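Side-chain contacts in folylpolyglutamate synthase/dihydrofolate synthase (Thermotoga maritima, PDB 1O5Z), which probably joins L-glutamate to dihydropteroate and lengthens the glutamate tail of tetrahydrofolate, using ATP and magnesium: residues A[242-245]-A[250-253]; A[42-47]-A[116-121]; A[322-327]-A[353-358]; A[199-204]-A[221-226]; A[69-74]-A[79-84]. One frame throughout, in Å; residues are numbered along the deposited sequence.

Overall arrangement
Four of the five contacts involve the Mur ligase middle domain, and interaction 3 belongs to the glutamate ligase domain. Interaction 5 occupies the most central place among them: its nearest atoms come within about 7 Å of interaction 1, 10 Å of interaction 2 and 12 Å of interaction 4, but none touch. Interaction 2 brackets it in sequence, joining 42-47 to 116-121. Interactions 1 and 2 lie on opposite sides of the chain's centre, 47 Å apart between their own centres. The helix of interaction 5 follows the likely ATP-binding P-loop. Interaction 3, whose nearest atoms are about 16 Å from those of interaction 5, holds a lysine paired with a sulfate that probably came from the crystallisation liquor.

Interaction 1: A[242-245]-A[250-253]; sequences VKSL and NRFD
K243 and R251 bury the most surface here, and their meeting begins with the backbone. The carbonyl O of R251 takes two donors from one face of its plane, K243 N at 2.7 Å and S244 N at 3.0 Å, while R251 N returns a nearly straight bond to S244 O (2.7 Å, 177°). Two residues facing one make a classic beta bulge, set in the hairpin of strands 239-244 and 250-255 that forms part of a three-stranded antiparallel sheet. The bulge turns K243 toward the opposite strand. Its CG stands beside the backbone N (chi1 -67°), and bends further along lead the chain across D253 at about a right angle, with CE 3.2 Å from D253 OD2. The ammonium ion itself makes a long salt bridge, NZ to OD2 3.7 Å. A lysine suits this edge because its methylenes can cover the carboxylate while its charge stays at the surface; D253 OD1 is bound by D262 N of the next strand. R251 lays CB against S244 OG at 3.7 Å, and that hydroxyl also lies at the edge of the guanidinium, whose NH2 pairs with E249. Near the turn, N250 OD1 comes 3.2 Å from L245 CA. The buried amide suits this place: OD1 is hydrogen-bonded to K246 N and Y339 OH, and ND2 to N268 and the carbonyl of L265.

Interaction 2: A[42-47]-A[116-121]; sequences LSKLGN and EPILNE
K44 NZ and E121 OE1 form a salt bridge of 3.5 Å, the one polar link between residues 42-47 and 116-121. The two chains cross at about a right angle. E121 reaches out fully extended, its CG opposite the backbone N (chi1 -171°), whereas K44 is bent at chi2 and chi4 and brings CE as well as NZ to the same oxygen, with CE 3.4 Å from OE1. I118 has more surface buried by the contact than any other residue. Its two branches divide the work: CG2 rests 3.8 Å from K44 CB, and CD1 meets both K44 O and L45 CD2, at 3.4 Å each, the two lying about a right angle apart as seen from that methyl. The methyl pair is tighter than ordinary van der Waals contact. A branched isoleucine suits this position because it offers one arm to the lysine stem and another to the leucine. The first chain turns away just beyond, where G46, with positive phi, closes the helix in a Schellman motif; N47 N bonds back to L42 O at 2.7 Å. L45 also touches M115 and I118 touches L41, extending the apolar layer between the helices. Since the ion pair sits among exposed residues, water probably screens it, and close apolar contact around I118 likely contributes much of the attraction.

Interaction 3: A[322-327]-A[353-358]; sequences GAHNPH and DDKNRE
H324 and K355 face each other with their CA atoms 7.0 Å apart, on two loops that each lead into a helix, and one water joins the backbones by donating to H324 O (2.9 Å) and accepting from N356 N (2.6 Å). N356 is the centre of an inverse gamma turn, closed by a weak bond from R357 N to K355 O. The aliphatic part of K355 does most of the side-chain touching. Its CG passes 3.5 Å from H324 O, and CE reaches H324 CD2 at 3.8 Å, oblique to the imidazole ring. The ring is held by its own segment: CG occupies the position between backbone N and carbonyl carbon (chi1 55°), which swings ND1 round to donate to G322 O at 2.9 Å, somewhat out of the ring plane. Beyond CE, K355 NZ meets the D354 carboxylate in a salt bridge (3.0 Å to OD2) and also a sulfate ion, probably from the crystallisation liquor. A long lysine suits both duties, methylenes along the histidine and charge among anions. Further along both segments, P326 CG lies 4.2 Å from N356 CB; the amide oxygen of N356 caps the helix through D359 N. In the glutamate ligase domain, these loops follow strands 316-320 and 345-349, which have strand 414-418 between them, and P326 at the start of helix 326-339 also packs on D359 and I360 of helix 357-361.

Interaction 4: A[199-204]-A[221-226]; sequences GIIKER and EDVARK
I201 projects toward V223 and A224 of helix 214-227, and nearly every one of its side-chain carbons beyond the backbone finds a partner there. CB begins the contact 3.8 Å from V223 CG1. The CG2 methyl, opposite the backbone N, turns to the helix backbone and lies 4.1 Å from A224 CA, with the small A224 CB a little farther off. On the other branch CG1 stands beside the backbone N (chi1 -60°) and carries CD1 onward to the valine, where it sits 3.8 Å from V223 CG1 and equally close to V223 CB. The two side chains cross obliquely, the forked isoleucine straddling one methyl of the valine, while alanine lets the loop come near the helix. The helix is the connection of a beta-alpha-beta crossover in the middle domain, linking the adjacent parallel strands 207-209 and 231-233; residues 199-204 belong to the loop that enters the first of these strands. I201 also touches K227 and S229, carrying its packing on to the end of the helix and the loop after it. At the solvent side the interaction becomes polar. A water lies 2.5 Å from both E203 OE2 and K226 O, distances so short that this link between glutamate and helix end is doubtful in detail. Nearby, the backbones of R204 and K227 are hydrogen-bonded, and R225 NH2 pairs with D222 OD2 at 2.9 Å along the helix surface.

Interaction 5: A[69-74]-A[79-84]; sequences MVSNIL and YRVGSY
S71 is the first residue of the helical segment to meet strand 81-84, and it does so with both side-chain atoms. Its CB lies 4.0 Å from V81 CG1, and OG comes 3.3 Å from S83 CB. The hydroxyl stands beside its own backbone N (chi1 -49°), where it bonds back to A67 O one turn earlier; a serine can therefore be buried here without leaving its polar atom wanting, and its small size brings helix and strand close. S83 OG is satisfied differently, by the carboxylate of E100. One turn on, L74 covers more of the interface than any other residue. Its CB rests 3.7 Å from V81 CG2, so the two valine methyls are shared out, CG1 to the serine and CG2 to the leucine. Helical residues 69-74 and strand 81-84 run nearly antiparallel, at 167°; with the rest of helix 63-77 they form the second half of a beta-alpha-beta crossover from strand 53-58, with strand 151-155 lying between the two parallel strands. The sequence joining strand 53-58 to the helix has the glycine-rich form of a P-loop, as in other ATP-dependent Mur-type ligases. From CB the leucine goes on to the tyrosine: CD2 touches Y79 CD1 at 3.6 Å, the two side chains crossing at a slant. L74 O lies in the plane of that ring, at its edge, and accepts from Y79 N at 3.0 Å with a bent N-H angle of 139°. This bond ties the chain just past the helix back to its last turns, while Y79 OH, at the far end of the ring, bonds to the carbonyl of P289.

Interaction 1: A[242-245]-A[250-253]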
# COMPACT_ATOMS: atom_id res chain seq x y z
N VAL A 242 2.37 -22.02 6.69
CA VAL A 242 0.95 -21.80 6.74
C VAL A 242 0.35 -22.96 7.52
O VAL A 242 0.52 -24.10 7.13
CB VAL A 242 0.34 -21.75 5.32
CG1 VAL A 242 -1.20 -21.72 5.38
CG2 VAL A 242 0.89 -20.58 4.54
N LYS A 243 -0.32 -22.68 8.63
CA LYS A 243 -1.01 -23.72 9.40
C LYS A 243 -2.43 -23.85 8.89
O LYS A 243 -2.93 -24.96 8.81
CB LYS A 243 -1.01 -23.40 10.91
CG LYS A 243 0.37 -23.43 11.59
CD LYS A 243 1.01 -24.84 11.63
CE LYS A 243 2.10 -24.95 10.54
NZ LYS A 243 2.69 -26.34 10.35
N SER A 244 -3.09 -22.73 8.57
CA SER A 244 -4.40 -22.75 7.92
C SER A 244 -4.89 -21.37 7.51
O SER A 244 -4.75 -20.40 8.22
CB SER A 244 -5.47 -23.39 8.81
OG SER A 244 -5.67 -22.65 9.99
N LEU A 245 -5.49 -21.33 6.33
CA LEU A 245 -6.09 -20.15 5.79
C LEU A 245 -7.58 -20.21 6.10
O LEU A 245 -8.23 -21.20 5.83
CB LEU A 245 -5.88 -20.13 4.30
CG LEU A 245 -4.43 -20.18 3.84
CD1 LEU A 245 -4.45 -20.09 2.33
CD2 LEU A 245 -3.60 -19.02 4.39
N ASN A 250 -6.06 -16.36 9.65
CA ASN A 250 -5.07 -17.10 8.88
C ASN A 250 -3.86 -17.37 9.73
O ASN A 250 -3.17 -16.48 10.16
CB ASN A 250 -4.68 -16.32 7.63
CG ASN A 250 -5.88 -16.03 6.74
OD1 ASN A 250 -6.34 -16.93 6.01
ND2 ASN A 250 -6.42 -14.81 6.83
N ARG A 251 -3.61 -18.65 9.92
CA ARG A 251 -2.78 -19.11 10.99
C ARG A 251 -1.46 -19.67 10.42
O ARG A 251 -1.46 -20.41 9.43
CB ARG A 251 -3.61 -20.11 11.79
CG ARG A 251 -3.06 -20.57 13.10
CD ARG A 251 -4.11 -21.35 13.94
NE ARG A 251 -5.43 -20.67 14.02
CZ ARG A 251 -5.82 -19.76 14.95
NH1 ARG A 251 -5.02 -19.35 15.94
NH2 ARG A 251 -7.04 -19.25 14.87
N PHE A 252 -0.35 -19.25 11.01
CA PHE A 252 0.99 -19.66 10.57
C PHE A 252 2.04 -19.68 11.70
O PHE A 252 1.85 -19.05 12.74
CB PHE A 252 1.45 -18.78 9.41
CG PHE A 252 1.68 -17.36 9.79
CD1 PHE A 252 0.61 -16.51 10.09
CD2 PHE A 252 2.99 -16.85 9.88
CE1 PHE A 252 0.83 -15.14 10.46
CE2 PHE A 252 3.25 -15.51 10.25
CZ PHE A 252 2.16 -14.65 10.54
N ASP A 253 3.12 -20.44 11.47
CA ASP A 253 4.33 -20.40 12.30
C ASP A 253 5.38 -19.51 11.62
O ASP A 253 5.40 -19.42 10.39
CB ASP A 253 4.93 -21.79 12.50
CG ASP A 253 3.94 -22.78 13.04
OD1 ASP A 253 2.96 -22.34 13.70
OD2 ASP A 253 4.05 -24.01 12.85

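Interaction 2: A[42-47]-A[116-121]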
# COMPACT_ATOMS: atom_id res chain seq x y z
N LEU A 42 13.92 19.23 2.47
CA LEU A 42 14.12 18.81 3.84
C LEU A 42 15.17 19.65 4.60
O LEU A 42 14.98 19.98 5.77
CB LEU A 42 14.49 17.32 3.87
CG LEU A 42 13.33 16.36 3.55
CD1 LEU A 42 13.82 14.93 3.40
CD2 LEU A 42 12.34 16.41 4.66
N SER A 43 16.26 20.00 3.93
CA SER A 43 17.26 20.84 4.52
C SER A 43 16.69 22.18 4.96
O SER A 43 17.01 22.66 6.01
CB SER A 43 18.34 21.14 3.50
OG SER A 43 19.35 21.92 4.09
N LYS A 44 15.87 22.78 4.12
CA LYS A 44 15.26 24.06 4.42
C LYS A 44 14.22 23.91 5.54
O LYS A 44 13.93 24.88 6.21
CB LYS A 44 14.62 24.65 3.14
CG LYS A 44 15.66 25.03 2.06
CD LYS A 44 15.23 26.30 1.29
CE LYS A 44 16.36 26.96 0.53
NZ LYS A 44 17.13 28.07 1.25
N LEU A 45 13.69 22.70 5.76
CA LEU A 45 12.77 22.42 6.86
C LEU A 45 13.48 21.96 8.12
O LEU A 45 12.83 21.60 9.09
CB LEU A 45 11.74 21.35 6.44
CG LEU A 45 10.84 21.76 5.26
CD1 LEU A 45 10.05 20.56 4.74
CD2 LEU A 45 9.89 22.92 5.59
N GLY A 46 14.80 21.96 8.14
CA GLY A 46 15.57 21.55 9.32
C GLY A 46 15.89 20.06 9.39
O GLY A 46 16.23 19.54 10.45
N ASN A 47 15.80 19.37 8.26
CA ASN A 47 16.12 17.96 8.19
C ASN A 47 15.31 17.18 9.23
O ASN A 47 15.86 16.47 10.08
CB ASN A 47 17.64 17.74 8.35
CG ASN A 47 18.45 18.27 7.17
OD1 ASN A 47 18.12 18.04 6.04
ND2 ASN A 47 19.49 18.99 7.44
N GLU A 116 4.82 26.22 3.24
CA GLU A 116 4.38 27.13 2.20
C GLU A 116 5.44 28.16 1.75
O GLU A 116 5.70 28.25 0.56
CB GLU A 116 3.05 27.80 2.58
CG GLU A 116 2.57 28.92 1.63
CD GLU A 116 1.12 29.38 1.90
OE1 GLU A 116 0.79 29.77 3.07
OE2 GLU A 116 0.28 29.40 0.96
N PRO A 117 6.04 28.95 2.65
CA PRO A 117 7.03 29.91 2.19
C PRO A 117 8.20 29.21 1.56
O PRO A 117 8.71 29.70 0.59
CB PRO A 117 7.43 30.68 3.44
CG PRO A 117 6.97 29.86 4.53
CD PRO A 117 5.81 29.04 4.10
N ILE A 118 8.60 28.06 2.09
CA ILE A 118 9.72 27.32 1.51
C ILE A 118 9.37 26.80 0.17
O ILE A 118 10.13 27.00 -0.77
CB ILE A 118 10.22 26.20 2.44
CG1 ILE A 118 11.04 26.85 3.57
CG2 ILE A 118 11.12 25.20 1.67
CD1 ILE A 118 11.06 26.01 4.82
N LEU A 119 8.19 26.21 0.04
CA LEU A 119 7.72 25.77 -1.27
C LEU A 119 7.54 26.91 -2.23
O LEU A 119 7.78 26.73 -3.39
CB LEU A 119 6.39 25.07 -1.20
CG LEU A 119 6.32 23.82 -0.34
CD1 LEU A 119 4.85 23.41 -0.22
CD2 LEU A 119 7.18 22.74 -0.91
N ASN A 120 7.12 28.07 -1.77
CA ASN A 120 6.88 29.19 -2.67
C ASN A 120 8.18 29.62 -3.31
O ASN A 120 8.20 30.02 -4.47
CB ASN A 120 6.24 30.39 -1.94
CG ASN A 120 4.77 30.15 -1.53
OD1 ASN A 120 4.09 29.23 -2.05
ND2 ASN A 120 4.27 30.97 -0.58
N GLU A 121 9.24 29.56 -2.51
CA GLU A 121 10.59 29.89 -2.90
C GLU A 121 11.19 28.89 -3.91
O GLU A 121 11.66 29.32 -4.97
CB GLU A 121 11.44 29.95 -1.65
CG GLU A 121 12.84 30.48 -1.84
CD GLU A 121 13.74 30.12 -0.65
OE1 GLU A 121 14.90 29.64 -0.87
OE2 GLU A 121 13.27 30.31 0.51

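Interaction 3: A[322-327]-A[353-358]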
# COMPACT_ATOMS: atom_id res chain seq x y z
N GLY A 322 -8.66 -3.90 -5.64
CA GLY A 322 -8.39 -2.92 -6.65
C GLY A 322 -7.78 -3.42 -7.94
O GLY A 322 -7.39 -2.58 -8.76
N ALA A 323 -7.62 -4.75 -8.11
CA ALA A 323 -7.13 -5.36 -9.35
C ALA A 323 -7.63 -4.55 -10.53
O ALA A 323 -8.82 -4.22 -10.58
CB ALA A 323 -7.64 -6.80 -9.46
N HIS A 324 -6.71 -4.16 -11.42
CA HIS A 324 -7.02 -3.41 -12.65
C HIS A 324 -6.07 -3.81 -13.79
O HIS A 324 -5.93 -3.07 -14.78
CB HIS A 324 -6.93 -1.89 -12.39
CG HIS A 324 -5.61 -1.47 -11.83
ND1 HIS A 324 -5.40 -1.33 -10.47
CD2 HIS A 324 -4.42 -1.26 -12.42
CE1 HIS A 324 -4.13 -1.00 -10.26
NE2 HIS A 324 -3.52 -0.95 -11.43
N ASN A 325 -5.43 -4.97 -13.64
CA ASN A 325 -4.47 -5.55 -14.58
C ASN A 325 -5.01 -6.89 -14.85
O ASN A 325 -5.62 -7.49 -13.97
CB ASN A 325 -3.17 -5.91 -13.88
CG ASN A 325 -2.32 -4.79 -13.64
OD1 ASN A 325 -2.61 -3.69 -14.05
ND2 ASN A 325 -1.24 -5.02 -12.95
N PRO A 326 -4.70 -7.43 -16.00
CA PRO A 326 -4.98 -8.84 -16.21
C PRO A 326 -4.28 -9.67 -15.12
O PRO A 326 -4.89 -10.54 -14.53
CB PRO A 326 -4.42 -9.12 -17.60
CG PRO A 326 -4.23 -7.76 -18.23
CD PRO A 326 -4.10 -6.78 -17.17
N HIS A 327 -3.00 -9.37 -14.86
CA HIS A 327 -2.27 -9.99 -13.78
C HIS A 327 -2.96 -9.90 -12.41
O HIS A 327 -3.16 -10.92 -11.75
CB HIS A 327 -0.88 -9.38 -13.67
CG HIS A 327 -0.00 -10.09 -12.68
ND1 HIS A 327 0.17 -9.65 -11.38
CD2 HIS A 327 0.71 -11.24 -12.78
CE1 HIS A 327 0.98 -10.48 -10.74
NE2 HIS A 327 1.32 -11.45 -11.57
N ASP A 353 -10.90 3.01 -19.41
CA ASP A 353 -10.62 2.59 -20.77
C ASP A 353 -9.12 2.58 -21.02
O ASP A 353 -8.68 2.02 -22.01
CB ASP A 353 -11.43 3.40 -21.81
CG ASP A 353 -10.75 4.67 -22.27
OD1 ASP A 353 -10.34 5.48 -21.43
OD2 ASP A 353 -10.58 4.93 -23.49
N ASP A 354 -8.35 3.17 -20.11
CA ASP A 354 -6.88 3.16 -20.20
C ASP A 354 -6.30 1.84 -19.73
O ASP A 354 -5.10 1.68 -19.68
CB ASP A 354 -6.25 4.32 -19.42
CG ASP A 354 -6.43 4.21 -17.90
OD1 ASP A 354 -7.31 3.45 -17.43
OD2 ASP A 354 -5.74 4.87 -17.10
N LYS A 355 -7.15 0.89 -19.38
CA LYS A 355 -6.70 -0.39 -18.91
C LYS A 355 -7.05 -1.46 -19.92
O LYS A 355 -7.81 -1.20 -20.86
CB LYS A 355 -7.30 -0.63 -17.52
CG LYS A 355 -6.38 -0.07 -16.44
CD LYS A 355 -7.08 0.73 -15.39
CE LYS A 355 -6.08 1.44 -14.50
NZ LYS A 355 -5.52 2.64 -15.15
N ASN A 356 -6.48 -2.65 -19.75
CA ASN A 356 -6.80 -3.73 -20.68
C ASN A 356 -8.10 -4.45 -20.31
O ASN A 356 -8.11 -5.57 -19.78
CB ASN A 356 -5.65 -4.70 -20.81
CG ASN A 356 -5.68 -5.39 -22.11
OD1 ASN A 356 -6.64 -6.09 -22.41
ND2 ASN A 356 -4.67 -5.17 -22.93
N ARG A 357 -9.21 -3.77 -20.61
CA ARG A 357 -10.52 -4.19 -20.19
C ARG A 357 -10.79 -5.63 -20.49
O ARG A 357 -11.26 -6.35 -19.63
CB ARG A 357 -11.59 -3.36 -20.88
CG ARG A 357 -11.82 -2.07 -20.23
CD ARG A 357 -12.78 -1.23 -20.96
NE ARG A 357 -13.17 -0.06 -20.20
CZ ARG A 357 -13.90 0.92 -20.72
NH1 ARG A 357 -14.29 0.84 -22.00
NH2 ARG A 357 -14.23 1.98 -19.98
N GLU A 358 -10.51 -6.01 -21.72
CA GLU A 358 -10.87 -7.33 -22.24
C GLU A 358 -10.05 -8.42 -21.55
O GLU A 358 -10.59 -9.42 -21.11
CB GLU A 358 -10.60 -7.34 -23.73
CG GLU A 358 -10.81 -8.64 -24.49
CD GLU A 358 -10.12 -8.57 -25.84
OE1 GLU A 358 -9.20 -9.36 -26.09
OE2 GLU A 358 -10.45 -7.66 -26.61
O HOH W 1 -5.20 -3.47 -17.58

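Interaction 4: A[199-204]-A[221-226]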
# COMPACT_ATOMS: atom_id res chain seq x y z
N GLY A 199 18.93 0.48 -4.19
CA GLY A 199 19.38 1.83 -3.77
C GLY A 199 18.97 2.29 -2.37
O GLY A 199 19.49 3.29 -1.87
N ILE A 200 18.01 1.58 -1.75
CA ILE A 200 17.66 1.77 -0.33
C ILE A 200 18.52 0.96 0.64
O ILE A 200 18.32 1.06 1.85
CB ILE A 200 16.16 1.48 -0.08
CG1 ILE A 200 15.85 -0.03 -0.01
CG2 ILE A 200 15.30 2.09 -1.22
CD1 ILE A 200 14.45 -0.30 0.62
N ILE A 201 19.44 0.15 0.13
CA ILE A 201 20.45 -0.51 0.97
C ILE A 201 21.51 0.52 1.39
O ILE A 201 22.09 1.19 0.54
CB ILE A 201 21.14 -1.69 0.26
CG1 ILE A 201 20.12 -2.75 -0.14
CG2 ILE A 201 22.20 -2.30 1.19
CD1 ILE A 201 20.65 -3.88 -1.05
N LYS A 202 21.74 0.59 2.71
CA LYS A 202 22.55 1.63 3.32
C LYS A 202 23.68 0.99 4.12
O LYS A 202 23.56 -0.15 4.59
CB LYS A 202 21.67 2.49 4.22
CG LYS A 202 20.59 3.30 3.47
CD LYS A 202 21.19 4.33 2.50
CE LYS A 202 20.16 4.86 1.52
NZ LYS A 202 18.87 5.25 2.17
N GLU A 203 24.77 1.73 4.26
CA GLU A 203 26.00 1.21 4.84
C GLU A 203 25.78 0.60 6.22
O GLU A 203 25.31 1.26 7.12
CB GLU A 203 27.04 2.33 4.94
CG GLU A 203 28.41 1.88 5.44
CD GLU A 203 29.21 1.11 4.41
OE1 GLU A 203 28.84 1.14 3.21
OE2 GLU A 203 30.23 0.49 4.82
N ARG A 204 26.12 -0.67 6.36
CA ARG A 204 26.00 -1.36 7.63
C ARG A 204 24.57 -1.60 8.07
O ARG A 204 24.35 -2.25 9.06
CB ARG A 204 26.74 -0.61 8.73
CG ARG A 204 28.19 -0.52 8.48
CD ARG A 204 28.93 -1.67 9.07
NE ARG A 204 30.27 -1.77 8.53
CZ ARG A 204 31.13 -2.72 8.87
NH1 ARG A 204 30.78 -3.63 9.77
NH2 ARG A 204 32.33 -2.75 8.30
N GLU A 221 22.59 -9.01 -3.14
CA GLU A 221 23.76 -9.58 -2.50
C GLU A 221 24.98 -8.72 -2.74
O GLU A 221 25.73 -8.44 -1.82
CB GLU A 221 24.05 -11.00 -3.03
CG GLU A 221 23.11 -12.05 -2.46
CD GLU A 221 23.09 -13.35 -3.27
OE1 GLU A 221 24.01 -13.59 -4.09
OE2 GLU A 221 22.13 -14.12 -3.11
N ASP A 222 25.18 -8.34 -4.01
CA ASP A 222 26.32 -7.54 -4.39
C ASP A 222 26.29 -6.18 -3.70
O ASP A 222 27.30 -5.74 -3.17
CB ASP A 222 26.41 -7.41 -5.92
CG ASP A 222 26.71 -8.74 -6.61
OD1 ASP A 222 27.38 -8.76 -7.67
OD2 ASP A 222 26.34 -9.84 -6.15
N VAL A 223 25.14 -5.53 -3.68
CA VAL A 223 25.03 -4.22 -3.00
C VAL A 223 25.24 -4.28 -1.48
O VAL A 223 26.04 -3.52 -0.94
CB VAL A 223 23.72 -3.51 -3.32
CG1 VAL A 223 23.66 -2.18 -2.59
CG2 VAL A 223 23.62 -3.30 -4.84
N ALA A 224 24.55 -5.21 -0.83
CA ALA A 224 24.71 -5.44 0.62
C ALA A 224 26.13 -5.83 1.00
O ALA A 224 26.68 -5.32 1.97
CB ALA A 224 23.74 -6.52 1.10
N ARG A 225 26.73 -6.75 0.26
CA ARG A 225 28.11 -7.13 0.53
C ARG A 225 29.01 -5.91 0.43
O ARG A 225 29.89 -5.73 1.24
CB ARG A 225 28.55 -8.22 -0.46
CG ARG A 225 30.01 -8.67 -0.33
CD ARG A 225 30.41 -9.89 -1.21
NE ARG A 225 29.73 -9.91 -2.53
CZ ARG A 225 28.71 -10.72 -2.89
NH1 ARG A 225 28.21 -11.64 -2.07
NH2 ARG A 225 28.19 -10.62 -4.11
N LYS A 226 28.79 -5.07 -0.58
CA LYS A 226 29.52 -3.81 -0.76
C LYS A 226 29.28 -2.86 0.38
O LYS A 226 30.22 -2.25 0.87
CB LYS A 226 29.10 -3.09 -2.03
CG LYS A 226 30.06 -3.21 -3.18
CD LYS A 226 29.46 -2.53 -4.45
CE LYS A 226 30.54 -1.81 -5.32
NZ LYS A 226 31.41 -2.73 -6.10
O HOH W 2 30.85 -1.14 3.05

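Interaction 5: A[69-74]-A[79-84]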
# COMPACT_ATOMS: atom_id res chain seq x y z
N MET A 69 2.18 -3.81 8.70
CA MET A 69 2.43 -4.82 9.72
C MET A 69 3.53 -4.38 10.72
O MET A 69 3.38 -4.50 11.96
CB MET A 69 2.85 -6.10 9.03
CG MET A 69 1.71 -6.79 8.30
SD MET A 69 2.35 -8.24 7.38
CE MET A 69 0.92 -8.78 6.45
N VAL A 70 4.61 -3.84 10.18
CA VAL A 70 5.67 -3.30 10.99
C VAL A 70 5.16 -2.17 11.88
O VAL A 70 5.43 -2.17 13.07
CB VAL A 70 6.88 -2.89 10.13
CG1 VAL A 70 7.87 -2.16 10.94
CG2 VAL A 70 7.56 -4.13 9.60
N SER A 71 4.42 -1.22 11.32
CA SER A 71 3.90 -0.11 12.13
C SER A 71 3.00 -0.62 13.18
O SER A 71 3.06 -0.18 14.25
CB SER A 71 3.08 0.93 11.34
OG SER A 71 3.81 1.29 10.18
N ASN A 72 2.06 -1.47 12.79
CA ASN A 72 1.08 -1.99 13.72
C ASN A 72 1.68 -2.72 14.89
O ASN A 72 1.22 -2.54 16.02
CB ASN A 72 0.04 -2.83 12.99
CG ASN A 72 -1.12 -1.97 12.57
OD1 ASN A 72 -1.77 -1.37 13.44
ND2 ASN A 72 -1.35 -1.81 11.27
N ILE A 73 2.75 -3.46 14.65
CA ILE A 73 3.40 -4.19 15.74
C ILE A 73 4.09 -3.22 16.73
O ILE A 73 4.00 -3.37 17.95
CB ILE A 73 4.41 -5.19 15.18
CG1 ILE A 73 3.67 -6.33 14.48
CG2 ILE A 73 5.31 -5.76 16.32
CD1 ILE A 73 4.61 -7.23 13.67
N LEU A 74 4.78 -2.21 16.17
CA LEU A 74 5.45 -1.23 17.00
C LEU A 74 4.49 -0.35 17.73
O LEU A 74 4.73 0.00 18.88
CB LEU A 74 6.33 -0.36 16.13
CG LEU A 74 7.54 -1.04 15.48
CD1 LEU A 74 8.08 -0.11 14.39
CD2 LEU A 74 8.63 -1.32 16.49
N TYR A 79 5.46 2.00 21.04
CA TYR A 79 6.23 3.08 20.39
C TYR A 79 5.31 4.15 19.79
O TYR A 79 4.21 3.85 19.27
CB TYR A 79 7.16 2.54 19.26
CG TYR A 79 8.27 1.63 19.74
CD1 TYR A 79 8.12 0.27 19.69
CD2 TYR A 79 9.47 2.14 20.24
CE1 TYR A 79 9.11 -0.59 20.10
CE2 TYR A 79 10.48 1.27 20.70
CZ TYR A 79 10.27 -0.10 20.60
OH TYR A 79 11.19 -1.04 20.99
N ARG A 80 5.80 5.38 19.78
CA ARG A 80 5.14 6.43 19.04
C ARG A 80 5.66 6.31 17.61
O ARG A 80 6.85 6.59 17.34
CB ARG A 80 5.45 7.79 19.64
CG ARG A 80 4.61 8.91 19.08
CD ARG A 80 4.70 10.21 19.88
NE ARG A 80 3.32 10.57 20.20
CZ ARG A 80 2.69 11.68 19.85
NH1 ARG A 80 3.30 12.66 19.22
NH2 ARG A 80 1.44 11.82 20.17
N VAL A 81 4.75 5.94 16.69
CA VAL A 81 5.12 5.57 15.35
C VAL A 81 4.52 6.50 14.30
O VAL A 81 3.32 6.70 14.28
CB VAL A 81 4.65 4.11 15.06
CG1 VAL A 81 4.98 3.64 13.63
CG2 VAL A 81 5.26 3.17 16.07
N GLY A 82 5.36 7.06 13.43
CA GLY A 82 4.87 7.68 12.20
C GLY A 82 4.95 6.63 11.11
O GLY A 82 5.86 5.83 11.08
N SER A 83 3.98 6.60 10.22
CA SER A 83 4.02 5.68 9.11
C SER A 83 3.56 6.42 7.86
O SER A 83 2.69 7.30 7.89
CB SER A 83 3.18 4.41 9.40
OG SER A 83 1.84 4.72 9.74
N TYR A 84 4.24 6.08 6.77
CA TYR A 84 4.17 6.80 5.50
C TYR A 84 3.84 5.84 4.36
O TYR A 84 4.60 4.92 4.13
CB TYR A 84 5.48 7.54 5.22
CG TYR A 84 5.36 8.38 4.01
CD1 TYR A 84 4.35 9.31 3.88
CD2 TYR A 84 6.22 8.21 2.95
CE1 TYR A 84 4.22 10.08 2.74
CE2 TYR A 84 6.09 8.96 1.80
CZ TYR A 84 5.10 9.89 1.69
OH TYR A 84 4.99 10.62 0.52